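Long-range contacts in kynurenine formamidase (Bacillus anthracis, PDB 4CO9), which catalyses the zinc-dependent hydrolysis of N-formyl-L-kynurenine to L-kynurenine and formate in tryptophan degradation: residues Thr26-Glu31 with Leu47-His52; Pro14-Ile19 with Lys118-Pro123; Asp148-Asp153 with Leu174-Leu179. All coordinates share one frame; numbering follows the deposited sequence.

Interaction 1: residues Thr26-Glu31 with Leu47-His52. With ZN (zinc ion), chain P.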
loop_
_atom_site.group_PDB
_atom_site.type_symbol
_atom_site.label_atom_id
_atom_site.label_comp_id
_atom_site.label_asym_id
_atom_site.label_seq_id
_atom_site.Cartn_x
_atom_site.Cartn_y
_atom_site.Cartn_z
ATOM N N THR C 26 11.876 15.857 -2.101
ATOM C CA THR C 26 12.365 15.205 -0.900
ATOM C C THR C 26 13.119 13.919 -1.239
ATOM O O THR C 26 12.540 13.039 -1.848
ATOM C CB THR C 26 11.183 14.817 0.020
ATOM O OG1 THR C 26 10.382 15.962 0.287
ATOM C CG2 THR C 26 11.678 14.240 1.323
ATOM N N PRO C 27 14.406 13.802 -0.841
ATOM C CA PRO C 27 15.068 12.523 -1.025
ATOM C C PRO C 27 14.437 11.422 -0.176
ATOM O O PRO C 27 13.955 11.692 0.919
ATOM C CB PRO C 27 16.512 12.785 -0.553
ATOM C CG PRO C 27 16.663 14.252 -0.546
ATOM C CD PRO C 27 15.301 14.776 -0.193
ATOM N N PHE C 28 14.418 10.202 -0.688
ATOM C CA PHE C 28 13.866 9.094 0.074
ATOM C C PHE C 28 14.784 8.770 1.247
ATOM O O PHE C 28 15.982 8.702 1.074
ATOM C CB PHE C 28 13.719 7.835 -0.773
ATOM C CG PHE C 28 13.172 6.661 0.009
ATOM C CD1 PHE C 28 13.999 5.828 0.775
ATOM C CD2 PHE C 28 11.807 6.416 0.008
ATOM C CE1 PHE C 28 13.465 4.778 1.502
ATOM C CE2 PHE C 28 11.270 5.372 0.733
ATOM C CZ PHE C 28 12.099 4.539 1.472
ATOM N N SER C 29 14.197 8.551 2.411
ATOM C CA SER C 29 14.953 8.201 3.600
ATOM C C SER C 29 14.225 7.157 4.443
ATOM O O SER C 29 13.154 7.444 4.953
ATOM C CB SER C 29 15.164 9.484 4.432
ATOM O OG SER C 29 15.738 9.176 5.665
ATOM N N TYR C 30 14.803 5.962 4.576
ATOM C CA TYR C 30 14.454 5.084 5.688
ATOM C C TYR C 30 15.649 5.005 6.629
ATOM O O TYR C 30 16.762 4.718 6.190
ATOM C CB TYR C 30 14.038 3.660 5.262
ATOM C CG TYR C 30 13.864 2.817 6.507
ATOM C CD1 TYR C 30 12.677 2.829 7.223
ATOM C CD2 TYR C 30 14.921 2.090 7.026
ATOM C CE1 TYR C 30 12.521 2.120 8.407
ATOM C CE2 TYR C 30 14.781 1.386 8.211
ATOM C CZ TYR C 30 13.593 1.395 8.901
ATOM O OH TYR C 30 13.495 0.674 10.081
ATOM N N GLU C 31 15.418 5.269 7.909
ATOM C CA GLU C 31 16.481 5.164 8.914
ATOM C C GLU C 31 15.973 4.503 10.191
ATOM O O GLU C 31 14.810 4.682 10.547
ATOM C CB GLU C 31 17.208 6.548 9.116
ATOM C CG GLU C 31 17.907 7.171 7.855
ATOM C CD GLU C 31 19.041 6.339 7.253
ATOM O OE1 GLU C 31 19.745 5.592 7.968
ATOM O OE2 GLU C 31 19.230 6.460 6.044
ATOM N N LEU C 47 10.391 6.858 8.259
ATOM C CA LEU C 47 10.247 6.952 6.824
ATOM C C LEU C 47 9.961 8.404 6.452
ATOM O O LEU C 47 9.015 9.019 6.972
ATOM C CB LEU C 47 9.097 6.057 6.360
ATOM C CG LEU C 47 8.746 6.011 4.869
ATOM C CD1 LEU C 47 9.915 5.451 4.068
ATOM C CD2 LEU C 47 7.506 5.163 4.674
ATOM N N THR C 48 10.782 8.942 5.553
ATOM C CA THR C 48 10.580 10.269 4.985
ATOM C C THR C 48 10.659 10.154 3.464
ATOM O O THR C 48 11.640 9.636 2.940
ATOM C CB THR C 48 11.672 11.237 5.484
ATOM O OG1 THR C 48 11.664 11.268 6.916
ATOM C CG2 THR C 48 11.405 12.662 4.981
ATOM N N MET C 49 9.648 10.634 2.753
ATOM C CA MET C 49 9.654 10.545 1.302
ATOM C C MET C 49 8.704 11.533 0.635
ATOM O O MET C 49 7.748 12.015 1.261
ATOM C CB MET C 49 9.267 9.119 0.857
ATOM C CG MET C 49 7.838 8.716 1.208
ATOM S SD MET C 49 7.478 6.946 0.938
ATOM C CE MET C 49 7.659 6.883 -0.820
ATOM N N SER C 50 8.991 11.849 -0.629
ATOM C CA SER C 50 7.995 12.471 -1.496
ATOM C C SER C 50 6.937 11.439 -1.822
ATOM O O SER C 50 7.249 10.267 -1.988
ATOM C CB SER C 50 8.599 12.972 -2.799
ATOM O OG SER C 50 7.574 13.400 -3.694
ATOM N N ILE C 51 5.695 11.889 -1.931
ATOM C CA ILE C 51 4.573 11.079 -2.421
ATOM C C ILE C 51 4.882 10.418 -3.785
ATOM O O ILE C 51 4.527 9.238 -4.045
ATOM C CB ILE C 51 3.331 11.992 -2.492
ATOM C CG1 ILE C 51 2.872 12.357 -1.056
ATOM C CG2 ILE C 51 2.212 11.329 -3.285
ATOM C CD1 ILE C 51 2.322 11.198 -0.212
ATOM N N HIS C 52 5.582 11.159 -4.631
ATOM C CA HIS C 52 5.811 10.734 -6.005
ATOM C C HIS C 52 7.180 10.085 -6.129
ATOM O O HIS C 52 8.037 10.520 -6.894
ATOM C CB HIS C 52 5.651 11.942 -6.937
ATOM C CG HIS C 52 4.326 12.629 -6.782
ATOM N ND1 HIS C 52 3.254 12.395 -7.620
ATOM C CD2 HIS C 52 3.893 13.516 -5.860
ATOM C CE1 HIS C 52 2.213 13.104 -7.219
ATOM N NE2 HIS C 52 2.577 13.795 -6.153
HETATM ZN ZN ZN P . 2.999 11.291 -9.494
HETATM O O HOH W 1 13.872 8.886 7.522
HETATM O O HOH W 2 3.057 12.907 -10.757
#
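The Phe28 ring meets Leu47 and Met49 obliquely: its tip, CZ, lies 3.5 Å from Leu47 CD1, while its CD2 rests 3.8 Å from Met49 CB. The other flat group, the His52 imidazole, carries Ile51 CG2 on one face, 3.7 Å above the plane and displaced toward the rim. The contact belongs to a two-stranded antiparallel sheet built from the consecutive strands 29-34 and 44-50. Phe28 just precedes the first strand, and with CG anti to the backbone N (chi1 179°) it runs beside Met49, the two side chains pointing the same way. Met49 SD sits 5.3 Å from the centroid of the Phe28 ring, 73° off its normal, a Met-aromatic contact. Leu15 and Ile19 also pack on this ring.

Pairing evidence is direct. Ser29 and Thr48 form a hydrogen-bonded antiparallel pair, with Ser29 N giving to Thr48 O at 2.8 Å and Thr48 N returning to Ser29 O at 2.9 Å; the return bond is almost straight (171° at the hydrogen). On the side of the sheet that bears Thr48, its CG2 touches Thr26 CG2 at 4.0 Å, the two side chains crossing at about a right angle. Residues Leu47 to Met49 also pair with a strand of the second subunit, carrying the sheet across the dimer interface. Beyond the strand, Ser50 OG accepts from the backbone N of His52, an ST turn, and is also hydrogen-bonded to Asp25. His52 itself is a metal ligand, its ND1 binding the zinc ion of chain P at 2.2 Å.

Interaction 2: residues Pro14-Ile19 with Lys118-Pro123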
loop_
_atom_site.group_PDB
_atom_site.type_symbol
_atom_site.label_atom_id
_atom_site.label_comp_id
_atom_site.label_asym_id
_atom_site.label_seq_id
_atom_site.Cartn_x
_atom_site.Cartn_y
_atom_site.Cartn_z
ATOM N N PRO C 14 11.697 -1.020 -5.951
ATOM C CA PRO C 14 12.154 -1.087 -4.572
ATOM C C PRO C 14 12.399 0.303 -4.008
ATOM O O PRO C 14 13.008 1.145 -4.682
ATOM C CB PRO C 14 13.468 -1.872 -4.662
ATOM C CG PRO C 14 13.342 -2.683 -5.896
ATOM C CD PRO C 14 12.546 -1.825 -6.857
ATOM N N LEU C 15 11.904 0.528 -2.797
ATOM C CA LEU C 15 12.038 1.788 -2.108
ATOM C C LEU C 15 13.202 1.693 -1.128
ATOM O O LEU C 15 13.163 0.921 -0.178
ATOM C CB LEU C 15 10.755 2.135 -1.362
ATOM C CG LEU C 15 9.536 2.511 -2.216
ATOM C CD1 LEU C 15 8.311 2.616 -1.306
ATOM C CD2 LEU C 15 9.751 3.827 -2.961
ATOM N N ASN C 16 14.225 2.492 -1.381
ATOM C CA ASN C 16 15.395 2.575 -0.525
ATOM C C ASN C 16 16.102 3.907 -0.796
ATOM O O ASN C 16 15.715 4.666 -1.704
ATOM C CB ASN C 16 16.321 1.395 -0.750
ATOM C CG ASN C 16 16.718 1.240 -2.205
ATOM O OD1 ASN C 16 17.267 2.167 -2.824
ATOM N ND2 ASN C 16 16.402 0.095 -2.775
ATOM N N ASN C 17 17.141 4.185 -0.019
ATOM C CA ASN C 17 17.808 5.472 -0.094
ATOM C C ASN C 17 18.458 5.766 -1.445
ATOM O O ASN C 17 18.789 6.914 -1.704
ATOM C CB ASN C 17 18.828 5.621 1.043
ATOM C CG ASN C 17 18.178 5.709 2.427
ATOM O OD1 ASN C 17 16.978 5.555 2.594
ATOM N ND2 ASN C 17 18.997 5.946 3.434
ATOM N N ASP C 18 18.633 4.753 -2.296
ATOM C CA ASP C 18 19.190 4.948 -3.629
ATOM C C ASP C 18 18.176 5.289 -4.717
ATOM O O ASP C 18 18.571 5.574 -5.845
ATOM C CB ASP C 18 19.957 3.689 -4.063
ATOM C CG ASP C 18 21.120 3.359 -3.132
ATOM O OD1 ASP C 18 21.739 4.293 -2.594
ATOM O OD2 ASP C 18 21.403 2.159 -2.954
ATOM N N ILE C 19 16.882 5.221 -4.419
ATOM C CA ILE C 19 15.875 5.475 -5.439
ATOM C C ILE C 19 15.913 6.936 -5.884
ATOM O O ILE C 19 16.217 7.819 -5.106
ATOM C CB ILE C 19 14.460 5.081 -4.979
ATOM C CG1 ILE C 19 13.543 4.915 -6.207
ATOM C CG2 ILE C 19 13.890 6.072 -3.993
ATOM C CD1 ILE C 19 12.194 4.315 -5.897
ATOM N N LYS C 118 15.222 2.349 -14.928
ATOM C CA LYS C 118 16.265 2.468 -13.904
ATOM C C LYS C 118 15.738 3.266 -12.713
ATOM O O LYS C 118 15.736 4.507 -12.727
ATOM C CB LYS C 118 17.505 3.132 -14.485
ATOM C CG LYS C 118 18.138 2.325 -15.612
ATOM C CD LYS C 118 19.288 3.050 -16.279
ATOM C CE LYS C 118 18.754 4.047 -17.299
ATOM N NZ LYS C 118 19.850 4.639 -18.117
ATOM N N ALA C 119 15.287 2.551 -11.679
ATOM C CA ALA C 119 14.578 3.176 -10.548
ATOM C C ALA C 119 15.465 4.172 -9.787
ATOM O O ALA C 119 14.961 5.088 -9.134
ATOM C CB ALA C 119 14.042 2.116 -9.593
ATOM N N ASN C 120 16.775 3.974 -9.863
ATOM C CA ASN C 120 17.720 4.776 -9.101
ATOM C C ASN C 120 18.281 5.962 -9.900
ATOM O O ASN C 120 19.159 6.672 -9.420
ATOM C CB ASN C 120 18.830 3.876 -8.531
ATOM C CG ASN C 120 18.294 2.819 -7.542
ATOM O OD1 ASN C 120 17.128 2.858 -7.120
ATOM N ND2 ASN C 120 19.154 1.879 -7.155
ATOM N N GLU C 121 17.749 6.192 -11.103
ATOM C CA GLU C 121 18.047 7.401 -11.866
ATOM C C GLU C 121 16.755 8.066 -12.315
ATOM O O GLU C 121 15.794 7.387 -12.658
ATOM C CB GLU C 121 18.874 7.068 -13.102
ATOM C CG GLU C 121 20.198 6.381 -12.790
ATOM C CD GLU C 121 20.976 6.030 -14.049
ATOM O OE1 GLU C 121 20.684 6.619 -15.114
ATOM O OE2 GLU C 121 21.864 5.149 -13.969
ATOM N N PHE C 122 16.738 9.395 -12.328
ATOM C CA PHE C 122 15.605 10.100 -12.890
ATOM C C PHE C 122 15.878 10.357 -14.368
ATOM O O PHE C 122 16.936 10.868 -14.712
ATOM C CB PHE C 122 15.350 11.404 -12.139
ATOM C CG PHE C 122 13.974 11.940 -12.356
ATOM C CD1 PHE C 122 12.889 11.357 -11.722
ATOM C CD2 PHE C 122 13.751 12.993 -13.238
ATOM C CE1 PHE C 122 11.617 11.839 -11.943
ATOM C CE2 PHE C 122 12.479 13.482 -13.457
ATOM C CZ PHE C 122 11.411 12.901 -12.813
ATOM N N PRO C 123 14.927 9.996 -15.253
ATOM C CA PRO C 123 15.173 10.177 -16.692
ATOM C C PRO C 123 15.237 11.637 -17.145
ATOM O O PRO C 123 14.698 12.517 -16.493
ATOM C CB PRO C 123 13.976 9.487 -17.347
ATOM C CG PRO C 123 12.882 9.598 -16.337
ATOM C CD PRO C 123 13.558 9.518 -14.989
HETATM O O HOH W 3 15.153 0.818 -6.408
#
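Asn120 lays its side chain against the backbone carbonyl of Asp18, with CB and CG each 3.2 Å from Asp18 O. Its CG stands anti to its own carbonyl carbon (chi1 -63°), and from there the amide spans the Asp18-Ile19 peptide, OD1 coming 3.4 Å from Ile19 CA and ND2 3.7 Å from Asp18 CB. Beside it, Ile19 CG1, anti to the backbone N, presses on Ala119 O at 3.3 Å, whereas the apolar approach of CG1 to Ala119 CB is looser, at 4.4 Å.

Each partner is a type I beta turn, Asn16 to Ile19 on one side and Lys118 to Glu121 on the other, so the contact joins two surface loops turn against turn. The first is reinforced as an Asx turn: Asn16 OD1 accepts from Asp18 N, in the plane of the amide carbonyl and on a lone pair. Asn16 ND2 meanwhile bonds to Ser197 of the second subunit, which places this turn at the dimer interface. The Phe122 ring meets that of Trp22, a substrate-binding residue.

Within the two segments the polar link runs through a water, which donates to Pro14 O at 2.8 Å and to Asn120 OD1 at 2.9 Å; a direct backbone hydrogen bond, Ala119 with Ala20, lies just past Ile19. Asp18 O and Asn120 OD1, both acceptors, stand 3.3 Å apart with no hydrogen to share, a repulsion that the water hydrogen given to OD1 would probably ease.

Interaction 3: residues Asp148-Asp153 with Leu174-Leu179. With ZN (zinc ion), chain O; ZN (zinc ion), chain P.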
loop_
_atom_site.group_PDB
_atom_site.type_symbol
_atom_site.label_atom_id
_atom_site.label_comp_id
_atom_site.label_asym_id
_atom_site.label_seq_id
_atom_site.Cartn_x
_atom_site.Cartn_y
_atom_site.Cartn_z
ATOM N N ASP C 148 5.133 2.845 -17.118
ATOM C CA ASP C 148 6.405 2.436 -16.515
ATOM C C ASP C 148 7.445 3.551 -16.502
ATOM O O ASP C 148 8.646 3.287 -16.572
ATOM C CB ASP C 148 6.955 1.178 -17.199
ATOM C CG ASP C 148 7.238 1.378 -18.676
ATOM O OD1 ASP C 148 6.861 2.431 -19.234
ATOM O OD2 ASP C 148 7.817 0.455 -19.293
ATOM N N VAL C 149 6.975 4.792 -16.396
ATOM C CA VAL C 149 7.815 5.980 -16.282
ATOM C C VAL C 149 7.193 6.918 -15.226
ATOM O O VAL C 149 6.080 6.676 -14.768
ATOM C CB VAL C 149 7.963 6.706 -17.635
ATOM C CG1 VAL C 149 8.915 5.942 -18.536
ATOM C CG2 VAL C 149 6.607 6.868 -18.309
ATOM N N PRO C 150 7.920 7.967 -14.801
ATOM C CA PRO C 150 7.434 8.768 -13.652
ATOM C C PRO C 150 6.252 9.673 -13.920
ATOM O O PRO C 150 5.664 10.186 -12.972
ATOM C CB PRO C 150 8.641 9.632 -13.287
ATOM C CG PRO C 150 9.812 8.912 -13.840
ATOM C CD PRO C 150 9.334 8.253 -15.095
ATOM N N SER C 151 5.922 9.898 -15.185
ATOM C CA SER C 151 4.861 10.822 -15.515
ATOM C C SER C 151 4.100 10.423 -16.776
ATOM O O SER C 151 4.626 9.712 -17.635
ATOM C CB SER C 151 5.425 12.223 -15.686
ATOM O OG SER C 151 4.371 13.177 -15.735
ATOM N N VAL C 152 2.857 10.883 -16.853
ATOM C CA VAL C 152 2.061 10.789 -18.089
ATOM C C VAL C 152 2.231 12.034 -18.974
ATOM O O VAL C 152 1.783 12.035 -20.117
ATOM C CB VAL C 152 0.562 10.557 -17.808
ATOM C CG1 VAL C 152 0.359 9.228 -17.095
ATOM C CG2 VAL C 152 -0.046 11.708 -17.016
ATOM N N ASP C 153 2.865 13.082 -18.445
ATOM C CA ASP C 153 3.172 14.296 -19.206
ATOM C C ASP C 153 4.679 14.461 -19.342
ATOM O O ASP C 153 5.455 13.838 -18.585
ATOM C CB ASP C 153 2.608 15.524 -18.502
ATOM C CG ASP C 153 1.142 15.728 -18.779
ATOM O OD1 ASP C 153 0.783 15.928 -19.956
ATOM O OD2 ASP C 153 0.347 15.694 -17.823
ATOM N N LEU C 174 -1.481 5.792 -12.504
ATOM C CA LEU C 174 -0.491 4.996 -11.807
ATOM C C LEU C 174 0.828 5.155 -12.542
ATOM O O LEU C 174 0.888 4.960 -13.751
ATOM C CB LEU C 174 -0.960 3.539 -11.803
ATOM C CG LEU C 174 0.007 2.433 -11.410
ATOM C CD1 LEU C 174 0.522 2.636 -9.989
ATOM C CD2 LEU C 174 -0.676 1.087 -11.557
ATOM N N GLU C 175 1.882 5.523 -11.820
ATOM C CA GLU C 175 3.181 5.818 -12.412
ATOM C C GLU C 175 4.286 4.940 -11.828
ATOM O O GLU C 175 4.162 4.423 -10.708
ATOM C CB GLU C 175 3.514 7.304 -12.227
ATOM C CG GLU C 175 2.670 8.199 -13.115
ATOM C CD GLU C 175 2.583 9.642 -12.648
ATOM O OE1 GLU C 175 2.852 9.916 -11.457
ATOM O OE2 GLU C 175 2.223 10.510 -13.495
ATOM N N ASN C 176 5.347 4.756 -12.614
ATOM C CA ASN C 176 6.523 3.975 -12.222
ATOM C C ASN C 176 6.271 2.491 -11.933
ATOM O O ASN C 176 6.922 1.907 -11.073
ATOM C CB ASN C 176 7.235 4.622 -11.023
ATOM C CG ASN C 176 8.065 5.835 -11.409
ATOM O OD1 ASN C 176 8.544 5.946 -12.534
ATOM N ND2 ASN C 176 8.258 6.740 -10.463
ATOM N N VAL C 177 5.352 1.866 -12.649
ATOM C CA VAL C 177 5.277 0.406 -12.584
ATOM C C VAL C 177 6.496 -0.191 -13.297
ATOM O O VAL C 177 7.122 0.481 -14.106
ATOM C CB VAL C 177 3.966 -0.191 -13.142
ATOM C CG1 VAL C 177 2.804 0.102 -12.204
ATOM C CG2 VAL C 177 3.665 0.289 -14.558
ATOM N N VAL C 178 6.826 -1.425 -12.945
ATOM C CA VAL C 178 7.965 -2.149 -13.505
ATOM C C VAL C 178 7.421 -3.316 -14.309
ATOM O O VAL C 178 6.826 -4.233 -13.746
ATOM C CB VAL C 178 8.846 -2.705 -12.386
ATOM C CG1 VAL C 178 10.072 -3.403 -12.959
ATOM C CG2 VAL C 178 9.244 -1.590 -11.433
ATOM N N LEU C 179 7.598 -3.263 -15.627
ATOM C CA LEU C 179 6.933 -4.206 -16.510
ATOM C C LEU C 179 7.858 -5.005 -17.434
ATOM O O LEU C 179 7.374 -5.801 -18.223
ATOM C CB LEU C 179 5.897 -3.458 -17.367
ATOM C CG LEU C 179 4.773 -2.717 -16.649
ATOM C CD1 LEU C 179 3.905 -1.998 -17.671
ATOM C CD2 LEU C 179 3.935 -3.649 -15.787
HETATM ZN ZN ZN O . 1.896 12.187 -12.254
HETATM ZN ZN ZN P . 2.999 11.291 -9.494
HETATM O O HOH W 4 8.804 -1.734 -17.987
HETATM O O HOH W 2 3.057 12.907 -10.757
HETATM O O HOH W 5 3.969 13.162 -13.334
#
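Metal bonds dominate at Glu175, whose carboxylate lies against the Pro150-Ser151 backbone. Both its oxygens grip the zinc ion of chain O, OE2 at 2.1 Å and OE1 at a longer 2.6 Å. OE1 also reaches the zinc ion of chain P, 2.4 Å away, so this single oxygen bridges the two metals. A water bridges them as well. His52, His56, Asp58 and His163 supply the other protein ligands of the pair.

Hydrogen bonds tie the segments at two places. Asn176 N gives to Val149 O at 3.0 Å, approaching from above the carbonyl plane, 51° out of it. Val152 N makes a weak bond to Glu175 OE2 at 3.4 Å, a second-shell touch on an oxygen already held by zinc. Within 148-153, Ser151 OG accepts from Asp153 N, an ST turn, and Asp153 OD2 bonds ND1 of the zinc ligand His163, a second-shell support. Asn176 ND2 bonds to Gly54 O. A water links Asp148 OD2 to Leu179 N; the same carboxylate is also bonded by Thr113 and Ser114.

These bonds lie at the ends of neighbouring parallel strands of the large mixed sheet, 144-147 and 172-175, which helix 161-168 connects in a beta-alpha-beta crossover. Residues 148-153 follow the first strand, and the zinc-bridging Glu175 ends the second.

Close polar approaches without a hydrogen bond form another group. Pro150 O lies 3.1 Å from Glu175 CD, near both carboxylate oxygens, tolerable probably because the zinc ions draw off their charge. Asn176 OD1 is 3.1 Å from Pro150 N, which has no hydrogen to offer, and the two side chains cross obliquely.

A CA-H...O contact joins Asp148 CA to Val177 O, 3.2 Å apart with 130° at the hydrogen. In van der Waals contact, Val177 CG2 leans on the Asp148 backbone.

In the fold
Interactions 1 and 3 both reach the binuclear zinc site. Their centres are about 18 Å apart and they do not touch, yet His52 of interaction 1 and Glu175 of interaction 3 bind the same zinc ion, and one zinc-bound water belongs to both. Interaction 2 touches both. With interaction 1, Asn17 ND2 meets Glu31 OE2 at 2.7 Å, a probable hydrogen bond, with centres about 11 Å apart; with interaction 3, Phe122 CE1 packs on Pro150 CG at 3.9 Å. Its Ile19 side chain remains about 12 Å from a zinc ion. Interactions 1 and 2 both touch the second subunit, whereas interaction 3 is confined to its own chain.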